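Local coordinates for protein alpha-1,6-mannanase (Bacteroides thetaiotaomicron, PDB 4V1S) that probably hydrolyses alpha-1,6-mannosidic linkages of mannan, as a glycoside hydrolase family 76 enzyme of a gut bacterium, at residues A[46-57]-A[377-388]. Numbering follows the deposited sequence.
Sequences YYTWCKETLSVI and STVAAYMYMRAA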
ATOM      1  N   TYR A  46     -19.872  -1.336   6.622  1.00 17.37           N
ATOM      2  CA  TYR A  46     -18.529  -1.601   6.095  1.00 15.82           C
ATOM      3  C   TYR A  46     -17.838  -2.747   6.795  1.00 13.09           C
ATOM      4  O   TYR A  46     -17.137  -3.523   6.168  1.00 15.47           O
ATOM      5  CB  TYR A  46     -17.647  -0.348   6.184  1.00 15.71           C
ATOM      6  CG  TYR A  46     -18.204   0.813   5.391  1.00 16.30           C
ATOM      7  CD1 TYR A  46     -18.252   0.772   4.011  1.00 18.24           C
ATOM      8  CD2 TYR A  46     -18.728   1.940   6.037  1.00 21.43           C
ATOM      9  CE1 TYR A  46     -18.823   1.817   3.274  1.00 17.66           C
ATOM     10  CE2 TYR A  46     -19.276   2.986   5.318  1.00 23.68           C
ATOM     11  CZ  TYR A  46     -19.328   2.917   3.934  1.00 19.81           C
ATOM     12  OH  TYR A  46     -19.863   3.951   3.205  1.00 22.59           O
ATOM     13  N   TYR A  47     -18.008  -2.845   8.108  1.00 15.49           N
ATOM     14  CA  TYR A  47     -17.356  -3.901   8.863  1.00 15.35           C
ATOM     15  C   TYR A  47     -17.816  -5.292   8.422  1.00 17.01           C
ATOM     16  O   TYR A  47     -16.991  -6.200   8.197  1.00 18.98           O
ATOM     17  CB  TYR A  47     -17.657  -3.696  10.337  1.00 15.71           C
ATOM     18  CG  TYR A  47     -16.802  -4.486  11.320  1.00 18.55           C
ATOM     19  CD1 TYR A  47     -15.420  -4.316  11.376  1.00 17.34           C
ATOM     20  CD2 TYR A  47     -17.374  -5.342  12.230  1.00 20.39           C
ATOM     21  CE1 TYR A  47     -14.648  -4.995  12.290  1.00 20.44           C
ATOM     22  CE2 TYR A  47     -16.616  -6.047  13.146  1.00 25.99           C
ATOM     23  CZ  TYR A  47     -15.245  -5.857  13.180  1.00 22.97           C
ATOM     24  OH  TYR A  47     -14.489  -6.526  14.116  1.00 24.77           O
ATOM     25  N   THR A  48     -19.129  -5.455   8.271  1.00 19.00           N
ATOM     26  CA  THR A  48     -19.668  -6.694   7.706  1.00 20.80           C
ATOM     27  C   THR A  48     -19.179  -6.946   6.279  1.00 16.28           C
ATOM     28  O   THR A  48     -18.811  -8.043   5.935  1.00 17.97           O
ATOM     29  CB  THR A  48     -21.211  -6.720   7.766  1.00 18.89           C
ATOM     30  OG1 THR A  48     -21.563  -6.768   9.157  1.00 27.89           O
ATOM     31  CG2 THR A  48     -21.766  -7.918   7.077  1.00 23.28           C
ATOM     32  N   TRP A  49     -19.137  -5.902   5.466  1.00 15.22           N
ATOM     33  CA  TRP A  49     -18.645  -6.059   4.115  1.00 15.13           C
ATOM     34  C   TRP A  49     -17.229  -6.590   4.131  1.00 15.01           C
ATOM     35  O   TRP A  49     -16.890  -7.434   3.331  1.00 16.44           O
ATOM     36  CB  TRP A  49     -18.667  -4.738   3.346  1.00 13.69           C
ATOM     37  CG  TRP A  49     -20.023  -4.177   3.099  1.00 12.41           C
ATOM     38  CD1 TRP A  49     -21.215  -4.729   3.435  1.00 18.88           C
ATOM     39  CD2 TRP A  49     -20.310  -2.930   2.463  1.00 15.98           C
ATOM     40  NE1 TRP A  49     -22.245  -3.889   3.050  1.00 20.36           N
ATOM     41  CE2 TRP A  49     -21.713  -2.782   2.444  1.00 21.32           C
ATOM     42  CE3 TRP A  49     -19.518  -1.936   1.882  1.00 17.90           C
ATOM     43  CZ2 TRP A  49     -22.343  -1.665   1.864  1.00 23.59           C
ATOM     44  CZ3 TRP A  49     -20.144  -0.820   1.324  1.00 16.92           C
ATOM     45  CH2 TRP A  49     -21.542  -0.699   1.325  1.00 22.15           C
ATOM     46  N   CYS A  50     -16.428  -6.104   5.075  1.00 13.58           N
ATOM     47  CA  CYS A  50     -15.049  -6.575   5.182  1.00 11.00           C
ATOM     48  C   CYS A  50     -15.022  -8.042   5.539  1.00 12.56           C
ATOM     49  O   CYS A  50     -14.369  -8.827   4.870  1.00 13.59           O
ATOM     50  CB  CYS A  50     -14.279  -5.773   6.215  1.00 12.30           C
ATOM     51  SG  CYS A  50     -12.566  -6.308   6.428  1.00 14.87           S
ATOM     52  N   LYS A  51     -15.760  -8.433   6.573  1.00 16.23           N
ATOM     53  CA  LYS A  51     -15.801  -9.844   6.983  0.50 17.59           C
ATOM     54  C   LYS A  51     -16.323 -10.743   5.853  1.00 15.76           C
ATOM     55  O   LYS A  51     -15.838 -11.830   5.634  1.00 14.44           O
ATOM     56  CB  LYS A  51     -16.604 -10.005   8.278  0.50 18.81           C
ATOM     57  CG  LYS A  51     -15.873  -9.375   9.466  0.50 21.30           C
ATOM     58  CD  LYS A  51     -16.770  -9.108  10.658  0.50 25.03           C
ATOM     59  CE  LYS A  51     -17.835 -10.180  10.770  0.50 29.12           C
ATOM     60  NZ  LYS A  51     -17.238 -11.477  11.147  0.50 21.14           N
ATOM     61  N   GLU A  52     -17.322 -10.267   5.135  1.00 18.40           N
ATOM     62  CA  GLU A  52     -17.825 -10.998   3.991  1.00 16.86           C
ATOM     63  C   GLU A  52     -16.735 -11.263   2.955  1.00 17.88           C
ATOM     64  O   GLU A  52     -16.610 -12.379   2.424  1.00 16.75           O
ATOM     65  CB  GLU A  52     -19.010 -10.262   3.388  1.00 17.31           C
ATOM     66  CG  GLU A  52     -20.271 -10.376   4.230  1.00 19.05           C
ATOM     67  CD  GLU A  52     -21.432  -9.526   3.712  1.00 21.87           C
ATOM     68  OE1 GLU A  52     -21.203  -8.615   2.889  1.00 24.21           O
ATOM     69  OE2 GLU A  52     -22.592  -9.757   4.138  1.00 24.37           O
ATOM     70  N   THR A  53     -15.987 -10.216   2.640  1.00 16.88           N
ATOM     71  CA  THR A  53     -14.949 -10.289   1.645  1.00 14.74           C
ATOM     72  C   THR A  53     -13.860 -11.286   2.079  1.00 13.94           C
ATOM     73  O   THR A  53     -13.429 -12.121   1.301  1.00 16.14           O
ATOM     74  CB  THR A  53     -14.344  -8.928   1.399  1.00 12.27           C
ATOM     75  OG1 THR A  53     -15.381  -7.959   1.193  1.00 15.87           O
ATOM     76  CG2 THR A  53     -13.434  -8.967   0.223  1.00 13.39           C
ATOM     77  N   LEU A  54     -13.452 -11.178   3.325  1.00 13.04           N
ATOM     78  CA  LEU A  54     -12.440 -12.097   3.880  1.00 15.43           C
ATOM     79  C   LEU A  54     -12.885 -13.541   3.831  1.00 15.66           C
ATOM     80  O   LEU A  54     -12.067 -14.457   3.623  1.00 16.05           O
ATOM     81  CB  LEU A  54     -12.027 -11.678   5.301  1.00 15.49           C
ATOM     82  CG  LEU A  54     -11.308 -10.321   5.438  1.00 16.91           C
ATOM     83  CD1 LEU A  54     -11.210  -9.909   6.920  1.00 16.84           C
ATOM     84  CD2 LEU A  54      -9.914 -10.336   4.815  1.00 14.01           C
ATOM     85  N   SER A  55     -14.173 -13.757   4.046  1.00 15.12           N
ATOM     86  CA  SER A  55     -14.711 -15.106   4.018  0.50 15.67           C
ATOM     87  C   SER A  55     -14.572 -15.690   2.613  1.00 14.82           C
ATOM     88  O   SER A  55     -14.203 -16.859   2.439  1.00 17.18           O
ATOM     89  CB  SER A  55     -16.173 -15.110   4.464  0.50 16.47           C
ATOM     90  OG  SER A  55     -16.691 -16.406   4.412  0.50 17.65           O
ATOM     91  N   VAL A  56     -14.845 -14.872   1.604  1.00 14.93           N
ATOM     92  CA  VAL A  56     -14.728 -15.360   0.222  1.00 15.18           C
ATOM     93  C   VAL A  56     -13.286 -15.576  -0.191  1.00 15.07           C
ATOM     94  O   VAL A  56     -12.949 -16.583  -0.805  1.00 16.33           O
ATOM     95  CB  VAL A  56     -15.467 -14.460  -0.766  1.00 15.71           C
ATOM     96  CG1 VAL A  56     -15.342 -14.976  -2.191  1.00 19.52           C
ATOM     97  CG2 VAL A  56     -16.968 -14.470  -0.419  1.00 20.26           C
ATOM     98  N   ILE A  57     -12.425 -14.644   0.173  1.00 12.38           N
ATOM     99  CA  ILE A  57     -10.972 -14.827  -0.039  1.00 11.40           C
ATOM    100  C   ILE A  57     -10.477 -16.130   0.583  1.00 13.53           C
ATOM    101  O   ILE A  57      -9.726 -16.864  -0.040  1.00 16.71           O
ATOM    102  CB  ILE A  57     -10.164 -13.656   0.542  1.00 11.85           C
ATOM    103  CG1 ILE A  57     -10.457 -12.358  -0.212  1.00 13.82           C
ATOM    104  CG2 ILE A  57      -8.666 -13.916   0.506  1.00 13.65           C
ATOM    105  CD1 ILE A  57     -10.146 -11.118   0.604  1.00 13.51           C
ATOM    106  N   SER A 377      -9.205  -8.961  -4.275  1.00 13.41           N
ATOM    107  CA  SER A 377     -10.203  -8.893  -3.219  1.00 11.74           C
ATOM    108  C   SER A 377      -9.589  -8.427  -1.911  1.00 10.82           C
ATOM    109  O   SER A 377     -10.285  -7.827  -1.100  1.00 13.57           O
ATOM    110  CB  SER A 377     -10.927 -10.218  -3.009  1.00 13.87           C
ATOM    111  OG  SER A 377     -11.819 -10.468  -4.086  1.00 18.93           O
ATOM    112  N   THR A 378      -8.290  -8.659  -1.703  1.00 11.80           N
ATOM    113  CA  THR A 378      -7.711  -8.241  -0.432  1.00 11.13           C
ATOM    114  C   THR A 378      -7.660  -6.688  -0.325  1.00 10.77           C
ATOM    115  O   THR A 378      -7.842  -6.145   0.774  1.00 11.01           O
ATOM    116  CB  THR A 378      -6.329  -8.843  -0.216  1.00 12.22           C
ATOM    117  OG1 THR A 378      -5.449  -8.481  -1.279  1.00 14.57           O
ATOM    118  CG2 THR A 378      -6.404 -10.379  -0.035  1.00 13.37           C
ATOM    119  N   VAL A 379      -7.406  -5.980  -1.438  1.00 11.15           N
ATOM    120  CA  VAL A 379      -7.438  -4.521  -1.379  1.00 10.65           C
ATOM    121  C   VAL A 379      -8.850  -4.034  -1.053  1.00 10.31           C
ATOM    122  O   VAL A 379      -9.011  -3.073  -0.343  1.00 11.11           O
ATOM    123  CB  VAL A 379      -6.857  -3.876  -2.619  1.00 10.64           C
ATOM    124  CG1 VAL A 379      -7.637  -4.234  -3.879  1.00  8.92           C
ATOM    125  CG2 VAL A 379      -6.749  -2.384  -2.450  1.00 11.28           C
ATOM    126  N   ALA A 380      -9.878  -4.710  -1.578  1.00 12.07           N
ATOM    127  CA  ALA A 380     -11.257  -4.348  -1.239  1.00 13.19           C
ATOM    128  C   ALA A 380     -11.539  -4.548   0.251  1.00 11.68           C
ATOM    129  O   ALA A 380     -12.096  -3.686   0.890  1.00 14.26           O
ATOM    130  CB  ALA A 380     -12.241  -5.121  -2.086  1.00 14.50           C
ATOM    131  N   ALA A 381     -11.113  -5.681   0.805  1.00 12.11           N
ATOM    132  CA  ALA A 381     -11.273  -5.923   2.218  1.00 13.67           C
ATOM    133  C   ALA A 381     -10.622  -4.826   3.044  1.00 11.88           C
ATOM    134  O   ALA A 381     -11.194  -4.350   4.029  1.00 11.47           O
ATOM    135  CB  ALA A 381     -10.708  -7.287   2.593  1.00 14.33           C
ATOM    136  N   TYR A 382      -9.413  -4.412   2.631  1.00 11.26           N
ATOM    137  CA  TYR A 382      -8.693  -3.357   3.324  1.00 11.54           C
ATOM    138  C   TYR A 382      -9.480  -2.037   3.314  1.00 10.68           C
ATOM    139  O   TYR A 382      -9.685  -1.414   4.365  1.00 11.22           O
ATOM    140  CB  TYR A 382      -7.306  -3.205   2.718  1.00 10.72           C
ATOM    141  CG  TYR A 382      -6.528  -1.993   3.162  1.00  9.44           C
ATOM    142  CD1 TYR A 382      -6.390  -1.691   4.499  1.00 12.19           C
ATOM    143  CD2 TYR A 382      -5.883  -1.174   2.237  1.00 12.22           C
ATOM    144  CE1 TYR A 382      -5.662  -0.561   4.922  1.00 13.48           C
ATOM    145  CE2 TYR A 382      -5.178  -0.051   2.629  1.00 12.64           C
ATOM    146  CZ  TYR A 382      -5.049   0.260   3.973  1.00 11.80           C
ATOM    147  OH  TYR A 382      -4.354   1.384   4.329  1.00 13.97           O
ATOM    148  N   MET A 383     -10.005  -1.666   2.149  1.00 11.95           N
ATOM    149  CA  MET A 383     -10.843  -0.466   2.057  1.00 11.58           C
ATOM    150  C   MET A 383     -12.071  -0.544   2.950  1.00 12.52           C
ATOM    151  O   MET A 383     -12.432   0.431   3.625  1.00 13.82           O
ATOM    152  CB  MET A 383     -11.262  -0.227   0.637  1.00 12.79           C
ATOM    153  CG  MET A 383     -10.123   0.205  -0.258  1.00 13.81           C
ATOM    154  SD  MET A 383      -9.374   1.801   0.122  1.00 15.34           S
ATOM    155  CE  MET A 383      -8.030   1.341   1.188  1.00 18.20           C
ATOM    156  N   TYR A 384     -12.686  -1.714   3.005  1.00 11.95           N
ATOM    157  CA  TYR A 384     -13.871  -1.838   3.863  1.00 14.06           C
ATOM    158  C   TYR A 384     -13.538  -1.655   5.327  1.00 15.08           C
ATOM    159  O   TYR A 384     -14.315  -1.057   6.065  1.00 13.40           O
ATOM    160  CB  TYR A 384     -14.630  -3.158   3.636  1.00 12.79           C
ATOM    161  CG  TYR A 384     -15.198  -3.345   2.259  1.00 15.06           C
ATOM    162  CD1 TYR A 384     -15.728  -2.276   1.537  1.00 12.80           C
ATOM    163  CD2 TYR A 384     -15.201  -4.606   1.659  1.00 13.18           C
ATOM    164  CE1 TYR A 384     -16.184  -2.455   0.239  1.00 15.33           C
ATOM    165  CE2 TYR A 384     -15.741  -4.821   0.380  1.00 12.94           C
ATOM    166  CZ  TYR A 384     -16.228  -3.725  -0.319  1.00 14.46           C
ATOM    167  OH  TYR A 384     -16.737  -3.901  -1.574  1.00 15.59           O
ATOM    168  N   MET A 385     -12.411  -2.204   5.773  1.00 13.87           N
ATOM    169  CA  MET A 385     -12.029  -2.066   7.152  1.00 12.29           C
ATOM    170  C   MET A 385     -11.677  -0.596   7.466  1.00 12.39           C
ATOM    171  O   MET A 385     -11.994  -0.082   8.551  1.00 14.82           O
ATOM    172  CB  MET A 385     -10.873  -2.997   7.499  1.00 14.08           C
ATOM    173  CG  MET A 385     -10.595  -3.088   8.988  1.00 12.43           C
ATOM    174  SD  MET A 385     -11.865  -3.881   9.939  1.00 17.82           S
ATOM    175  CE  MET A 385     -11.362  -5.593   9.821  1.00 19.18           C
ATOM    176  N   ARG A 386     -10.993   0.063   6.531  1.00 14.21           N
ATOM    177  CA  ARG A 386     -10.715   1.490   6.688  1.00 14.69           C
ATOM    178  C   ARG A 386     -11.987   2.320   6.847  1.00 14.36           C
ATOM    179  O   ARG A 386     -12.105   3.176   7.740  1.00 16.81           O
ATOM    180  CB  ARG A 386      -9.904   2.021   5.529  1.00 14.43           C
ATOM    181  CG  ARG A 386      -8.503   1.448   5.453  1.00 13.59           C
ATOM    182  CD  ARG A 386      -7.596   2.084   6.471  1.00 16.40           C
ATOM    183  NE  ARG A 386      -7.004   3.293   5.956  1.00 17.89           N
ATOM    184  CZ  ARG A 386      -6.600   4.338   6.656  1.00 15.03           C
ATOM    185  NH1 ARG A 386      -6.764   4.370   7.949  1.00 18.28           N
ATOM    186  NH2 ARG A 386      -6.003   5.350   6.034  1.00 17.85           N
ATOM    187  N   ALA A 387     -12.927   2.070   5.971  1.00 13.15           N
ATOM    188  CA  ALA A 387     -14.226   2.741   6.026  1.00 14.63           C
ATOM    189  C   ALA A 387     -14.943   2.458   7.358  1.00 16.04           C
ATOM    190  O   ALA A 387     -15.508   3.347   7.947  1.00 18.65           O
ATOM    191  CB  ALA A 387     -15.083   2.303   4.852  1.00 17.38           C
ATOM    192  N   ALA A 388     -14.873   1.223   7.837  1.00 17.06           N
ATOM    193  CA  ALA A 388     -15.471   0.872   9.123  1.00 16.16           C
ATOM    194  C   ALA A 388     -14.861   1.690  10.260  1.00 16.78           C
ATOM    195  O   ALA A 388     -15.564   2.157  11.155  1.00 19.48           O
ATOM    196  CB  ALA A 388     -15.303  -0.622   9.374  1.00 16.73           C
TER
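Tyr384 slots as a knob between Tyr46, Trp49, Cys50 and Thr53 of the facing helix, and buries more surface here than any other residue. Trp49 comes at it twice: its CB sits over one face, 4.0 Å from the ring centroid, while the six-membered ring of the indole turns its edge to the same phenol in an offset edge-to-face pair, planes at 77°. Thr53 arrives from another direction, its OG1 lying in the ring plane at the edge, 3.3 Å from Tyr384 CE2. With chi1 at -49°, that hydroxyl swings back beside its own backbone N and donates to Trp49 O (2.7 Å), while CG2 is left to face Ser377 and Ala381. At its far end Tyr384 OH hydrogen-bonds Tyr357 OH. Cutting Tyr384 back to an alanine would probably open a gap between Trp49 and Thr53 and cost Tyr357 this partner.

A second, smaller knob, Ala381, fits among Cys50, Thr53, Leu54 and Ile57; its size lets the backbones close to 4.8 Å between the CA atoms of Cys50 and Ala381. Near the start of helix 46-61, Ala387 CB rests on a face of the Tyr46 ring, a CH-pi contact at 3.7 Å from the centroid. Met385 bends at chi2 and chi3 to run alongside Tyr47, bringing SD to the edge of that ring (3.8 Å from CE1) as a Met-aromatic contact and its methyl against Cys50 SG.

Nearly antiparallel at 157°, the segments pack the first long helix, 46-61, against the last, 374-394, consistent with the family's (alpha/alpha)6 barrel. Apolar and aromatic contacts dominate; Tyr46 and Tyr47 hydroxyls bond beyond both helices, to Asn344 and Glu101. Cohesion thus rests chiefly on shape and dispersion, with Thr53 OG1 satisfied within its own helix and polar ties running to neighbouring parts of the fold.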